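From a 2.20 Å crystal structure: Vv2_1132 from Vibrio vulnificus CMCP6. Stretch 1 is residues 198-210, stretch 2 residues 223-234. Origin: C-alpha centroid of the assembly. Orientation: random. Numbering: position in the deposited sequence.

Stretch 1, residues 198-210: QTIPYLSYSEHTF
Stretch 2, residues 223-234: PLTLKPVFETTL

Parallel strands bond in a zigzag, every second residue of one strand bonding to two residues that flank its partner, and this pair shows how the pattern absorbs a bulge. The strands that end at Y205 and T232 run in the same direction, their axes inclined at 48°. I200 N donates to T225 O (2.9 Å) and I200 O accepts from K227 N (2.9 Å); Y202 N to K227 O (2.9 Å) and V229 N to Y202 O (3.0 Å) repeat the step. P201, lacking an amide proton, falls where this pair calls for no amide donor. The register then slips by one: Y202 pairs with P228, but L203 with F230. V229 (phi/psi -105/-9) is the extra residue, its CB sideways, yet its methyls fill the gap, CG1 3.7 Å from P201 CB and CG2 3.9 Å from L203 CD2. Beyond it, S204 N to F230 O (2.9 Å), T232 N to S204 O (3.1 Å) and S206 N to T232 O (2.9 Å) restore the ladder.

On the I200 face, I200 (m, t) rests CD1 against both L224 CD1 (3.8 Å) and L226 CD2 (4.0 Å), while Y202 (t) sets its ring face over L226 CD1. Past the strands, a type I turn runs from S206 to T209, and T209 CG2 meets T233 CG2 (3.7 Å), both residues in p.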

# COMPACT_ATOMS: atom_id res chain seq x y z
N GLN D 198 -34.05 -44.14 -7.63
CA GLN D 198 -33.65 -43.92 -6.23
C GLN D 198 -32.97 -42.56 -6.02
O GLN D 198 -33.06 -41.67 -6.87
CB GLN D 198 -32.72 -45.03 -5.76
CG GLN D 198 -33.28 -45.87 -4.65
CD GLN D 198 -32.54 -47.19 -4.49
OE1 GLN D 198 -31.62 -47.49 -5.26
NE2 GLN D 198 -32.93 -47.98 -3.50
N THR D 199 -32.29 -42.43 -4.88
CA THR D 199 -31.49 -41.25 -4.55
C THR D 199 -30.04 -41.54 -4.94
O THR D 199 -29.41 -42.46 -4.41
CB THR D 199 -31.59 -40.91 -3.07
OG1 THR D 199 -32.81 -40.18 -2.82
CG2 THR D 199 -30.39 -40.07 -2.61
N ILE D 200 -29.52 -40.75 -5.87
CA ILE D 200 -28.26 -41.03 -6.55
C ILE D 200 -27.24 -39.98 -6.13
O ILE D 200 -27.53 -38.78 -6.24
CB ILE D 200 -28.43 -41.01 -8.08
CG1 ILE D 200 -29.80 -41.55 -8.47
CG2 ILE D 200 -27.31 -41.78 -8.72
CD1 ILE D 200 -30.11 -41.42 -9.94
N PRO D 201 -26.06 -40.38 -5.68
CA PRO D 201 -25.02 -39.39 -5.40
C PRO D 201 -24.62 -38.68 -6.68
O PRO D 201 -24.46 -39.31 -7.74
CB PRO D 201 -23.86 -40.23 -4.83
CG PRO D 201 -24.45 -41.59 -4.55
CD PRO D 201 -25.57 -41.75 -5.51
N TYR D 202 -24.48 -37.36 -6.59
CA TYR D 202 -24.34 -36.51 -7.76
C TYR D 202 -23.03 -35.75 -7.64
O TYR D 202 -22.80 -35.06 -6.65
CB TYR D 202 -25.53 -35.55 -7.86
CG TYR D 202 -25.39 -34.47 -8.91
CD1 TYR D 202 -24.86 -34.75 -10.17
CD2 TYR D 202 -25.81 -33.18 -8.65
CE1 TYR D 202 -24.74 -33.76 -11.14
CE2 TYR D 202 -25.70 -32.18 -9.61
CZ TYR D 202 -25.16 -32.48 -10.85
OH TYR D 202 -25.05 -31.48 -11.79
N LEU D 203 -22.16 -35.89 -8.66
CA LEU D 203 -20.88 -35.19 -8.72
C LEU D 203 -21.04 -34.01 -9.68
O LEU D 203 -21.13 -34.21 -10.90
CB LEU D 203 -19.76 -36.12 -9.19
CG LEU D 203 -19.74 -37.56 -8.65
CD1 LEU D 203 -19.03 -38.50 -9.64
CD2 LEU D 203 -19.06 -37.60 -7.30
N SER D 204 -21.05 -32.80 -9.14
CA SER D 204 -21.59 -31.63 -9.83
C SER D 204 -20.53 -30.57 -10.08
O SER D 204 -19.43 -30.58 -9.50
CB SER D 204 -22.73 -31.01 -9.03
OG SER D 204 -22.20 -30.39 -7.87
N TYR D 205 -20.87 -29.60 -10.93
CA TYR D 205 -20.00 -28.47 -11.20
C TYR D 205 -20.33 -27.31 -10.27
O TYR D 205 -21.47 -27.15 -9.82
CB TYR D 205 -20.15 -28.00 -12.64
CG TYR D 205 -19.62 -28.96 -13.69
CD1 TYR D 205 -18.31 -28.88 -14.10
CD2 TYR D 205 -20.46 -29.88 -14.31
CE1 TYR D 205 -17.81 -29.72 -15.09
CE2 TYR D 205 -19.98 -30.72 -15.28
CZ TYR D 205 -18.66 -30.64 -15.67
OH TYR D 205 -18.17 -31.47 -16.65
N SER D 206 -19.31 -26.53 -9.95
CA SER D 206 -19.52 -25.29 -9.21
C SER D 206 -20.46 -24.36 -9.97
O SER D 206 -20.49 -24.35 -11.21
CB SER D 206 -18.18 -24.60 -8.96
OG SER D 206 -17.26 -25.54 -8.45
N GLU D 207 -21.21 -23.56 -9.23
CA GLU D 207 -22.30 -22.84 -9.88
C GLU D 207 -21.80 -21.76 -10.82
O GLU D 207 -22.59 -21.25 -11.62
CB GLU D 207 -23.24 -22.24 -8.84
CG GLU D 207 -22.55 -21.70 -7.63
CD GLU D 207 -23.51 -21.04 -6.68
OE1 GLU D 207 -23.08 -20.61 -5.58
OE2 GLU D 207 -24.71 -20.94 -7.03
N HIS D 208 -20.52 -21.42 -10.77
CA HIS D 208 -19.99 -20.30 -11.54
C HIS D 208 -19.12 -20.77 -12.70
O HIS D 208 -18.14 -20.12 -13.07
CB HIS D 208 -19.23 -19.36 -10.61
CG HIS D 208 -20.06 -18.85 -9.48
ND1 HIS D 208 -21.21 -18.10 -9.67
CD2 HIS D 208 -19.94 -19.01 -8.13
CE1 HIS D 208 -21.75 -17.81 -8.50
NE2 HIS D 208 -21.00 -18.35 -7.55
N THR D 209 -19.48 -21.89 -13.30
CA THR D 209 -18.83 -22.43 -14.47
C THR D 209 -19.82 -22.42 -15.62
O THR D 209 -21.04 -22.44 -15.42
CB THR D 209 -18.35 -23.86 -14.23
OG1 THR D 209 -19.50 -24.67 -13.91
CG2 THR D 209 -17.40 -23.90 -13.07
N PHE D 210 -19.31 -22.47 -16.84
CA PHE D 210 -20.23 -22.63 -17.96
C PHE D 210 -21.03 -23.93 -17.84
O PHE D 210 -22.25 -23.94 -18.09
CB PHE D 210 -19.49 -22.62 -19.29
CG PHE D 210 -20.37 -22.96 -20.44
CD1 PHE D 210 -21.24 -22.01 -20.97
CD2 PHE D 210 -20.39 -24.24 -20.99
CE1 PHE D 210 -22.08 -22.31 -22.01
CE2 PHE D 210 -21.22 -24.55 -22.06
CZ PHE D 210 -22.05 -23.58 -22.58
N PRO D 223 -36.73 -36.76 -13.72
CA PRO D 223 -37.30 -37.57 -12.63
C PRO D 223 -36.24 -38.24 -11.76
O PRO D 223 -36.43 -39.38 -11.31
CB PRO D 223 -38.15 -38.61 -13.36
CG PRO D 223 -38.16 -38.21 -14.83
CD PRO D 223 -36.93 -37.38 -15.04
N LEU D 224 -35.12 -37.57 -11.54
CA LEU D 224 -34.06 -38.09 -10.68
C LEU D 224 -34.10 -37.40 -9.33
O LEU D 224 -34.64 -36.30 -9.18
CB LEU D 224 -32.68 -37.89 -11.32
CG LEU D 224 -32.32 -38.75 -12.53
CD1 LEU D 224 -32.83 -40.18 -12.34
CD2 LEU D 224 -32.87 -38.14 -13.81
N THR D 225 -33.51 -38.05 -8.34
CA THR D 225 -33.26 -37.45 -7.04
C THR D 225 -31.75 -37.46 -6.85
O THR D 225 -31.17 -38.42 -6.33
CB THR D 225 -34.00 -38.19 -5.92
OG1 THR D 225 -35.36 -38.40 -6.32
CG2 THR D 225 -33.98 -37.38 -4.62
N LEU D 226 -31.10 -36.38 -7.27
CA LEU D 226 -29.65 -36.27 -7.24
C LEU D 226 -29.22 -35.57 -5.96
O LEU D 226 -29.53 -34.39 -5.76
CB LEU D 226 -29.15 -35.52 -8.47
CG LEU D 226 -29.67 -36.03 -9.81
CD1 LEU D 226 -29.16 -35.17 -10.95
CD2 LEU D 226 -29.28 -37.49 -10.01
N LYS D 227 -28.47 -36.28 -5.12
CA LYS D 227 -27.94 -35.69 -3.90
C LYS D 227 -26.50 -35.25 -4.13
O LYS D 227 -25.61 -36.11 -4.25
CB LYS D 227 -28.02 -36.69 -2.75
CG LYS D 227 -27.16 -36.34 -1.54
CD LYS D 227 -27.04 -37.54 -0.62
CE LYS D 227 -25.61 -37.74 -0.11
NZ LYS D 227 -25.20 -39.19 -0.17
N PRO D 228 -26.22 -33.94 -4.19
CA PRO D 228 -24.83 -33.48 -4.36
C PRO D 228 -23.87 -33.94 -3.28
O PRO D 228 -23.96 -33.48 -2.14
CB PRO D 228 -24.98 -31.95 -4.33
CG PRO D 228 -26.25 -31.70 -3.68
CD PRO D 228 -27.15 -32.81 -4.11
N VAL D 229 -22.94 -34.81 -3.64
CA VAL D 229 -21.90 -35.26 -2.72
C VAL D 229 -20.55 -34.63 -2.98
O VAL D 229 -19.63 -34.83 -2.18
CB VAL D 229 -21.76 -36.80 -2.74
CG1 VAL D 229 -23.11 -37.47 -2.55
CG2 VAL D 229 -21.13 -37.24 -4.03
N PHE D 230 -20.38 -33.90 -4.09
CA PHE D 230 -19.05 -33.42 -4.44
C PHE D 230 -19.18 -32.37 -5.54
O PHE D 230 -20.04 -32.50 -6.43
CB PHE D 230 -18.17 -34.61 -4.86
CG PHE D 230 -16.88 -34.23 -5.53
CD1 PHE D 230 -15.71 -34.11 -4.79
CD2 PHE D 230 -16.83 -34.04 -6.90
CE1 PHE D 230 -14.50 -33.76 -5.42
CE2 PHE D 230 -15.64 -33.68 -7.53
CZ PHE D 230 -14.46 -33.56 -6.78
N GLU D 231 -18.33 -31.35 -5.48
CA GLU D 231 -18.44 -30.12 -6.27
C GLU D 231 -17.07 -29.74 -6.81
O GLU D 231 -16.08 -29.83 -6.07
CB GLU D 231 -18.99 -28.99 -5.37
CG GLU D 231 -19.65 -27.80 -6.04
CD GLU D 231 -19.58 -26.57 -5.17
OE1 GLU D 231 -19.93 -26.67 -3.98
OE2 GLU D 231 -19.14 -25.51 -5.67
N THR D 232 -16.99 -29.29 -8.06
CA THR D 232 -15.68 -28.86 -8.58
C THR D 232 -15.86 -28.01 -9.83
O THR D 232 -16.90 -28.03 -10.48
CB THR D 232 -14.78 -30.05 -8.91
OG1 THR D 232 -13.49 -29.58 -9.30
CG2 THR D 232 -15.35 -30.83 -10.07
N THR D 233 -14.79 -27.30 -10.20
CA THR D 233 -14.76 -26.62 -11.48
C THR D 233 -14.15 -27.49 -12.58
O THR D 233 -14.20 -27.11 -13.75
CB THR D 233 -13.98 -25.31 -11.38
OG1 THR D 233 -12.70 -25.56 -10.76
CG2 THR D 233 -14.77 -24.25 -10.56
N LEU D 234 -13.58 -28.64 -12.22
CA LEU D 234 -12.67 -29.38 -13.10
C LEU D 234 -13.35 -30.66 -13.56
O LEU D 234 -13.51 -31.59 -12.76
CB LEU D 234 -11.35 -29.67 -12.40
CG LEU D 234 -10.66 -28.41 -11.88
CD1 LEU D 234 -9.46 -28.74 -11.06
CD2 LEU D 234 -10.27 -27.50 -13.06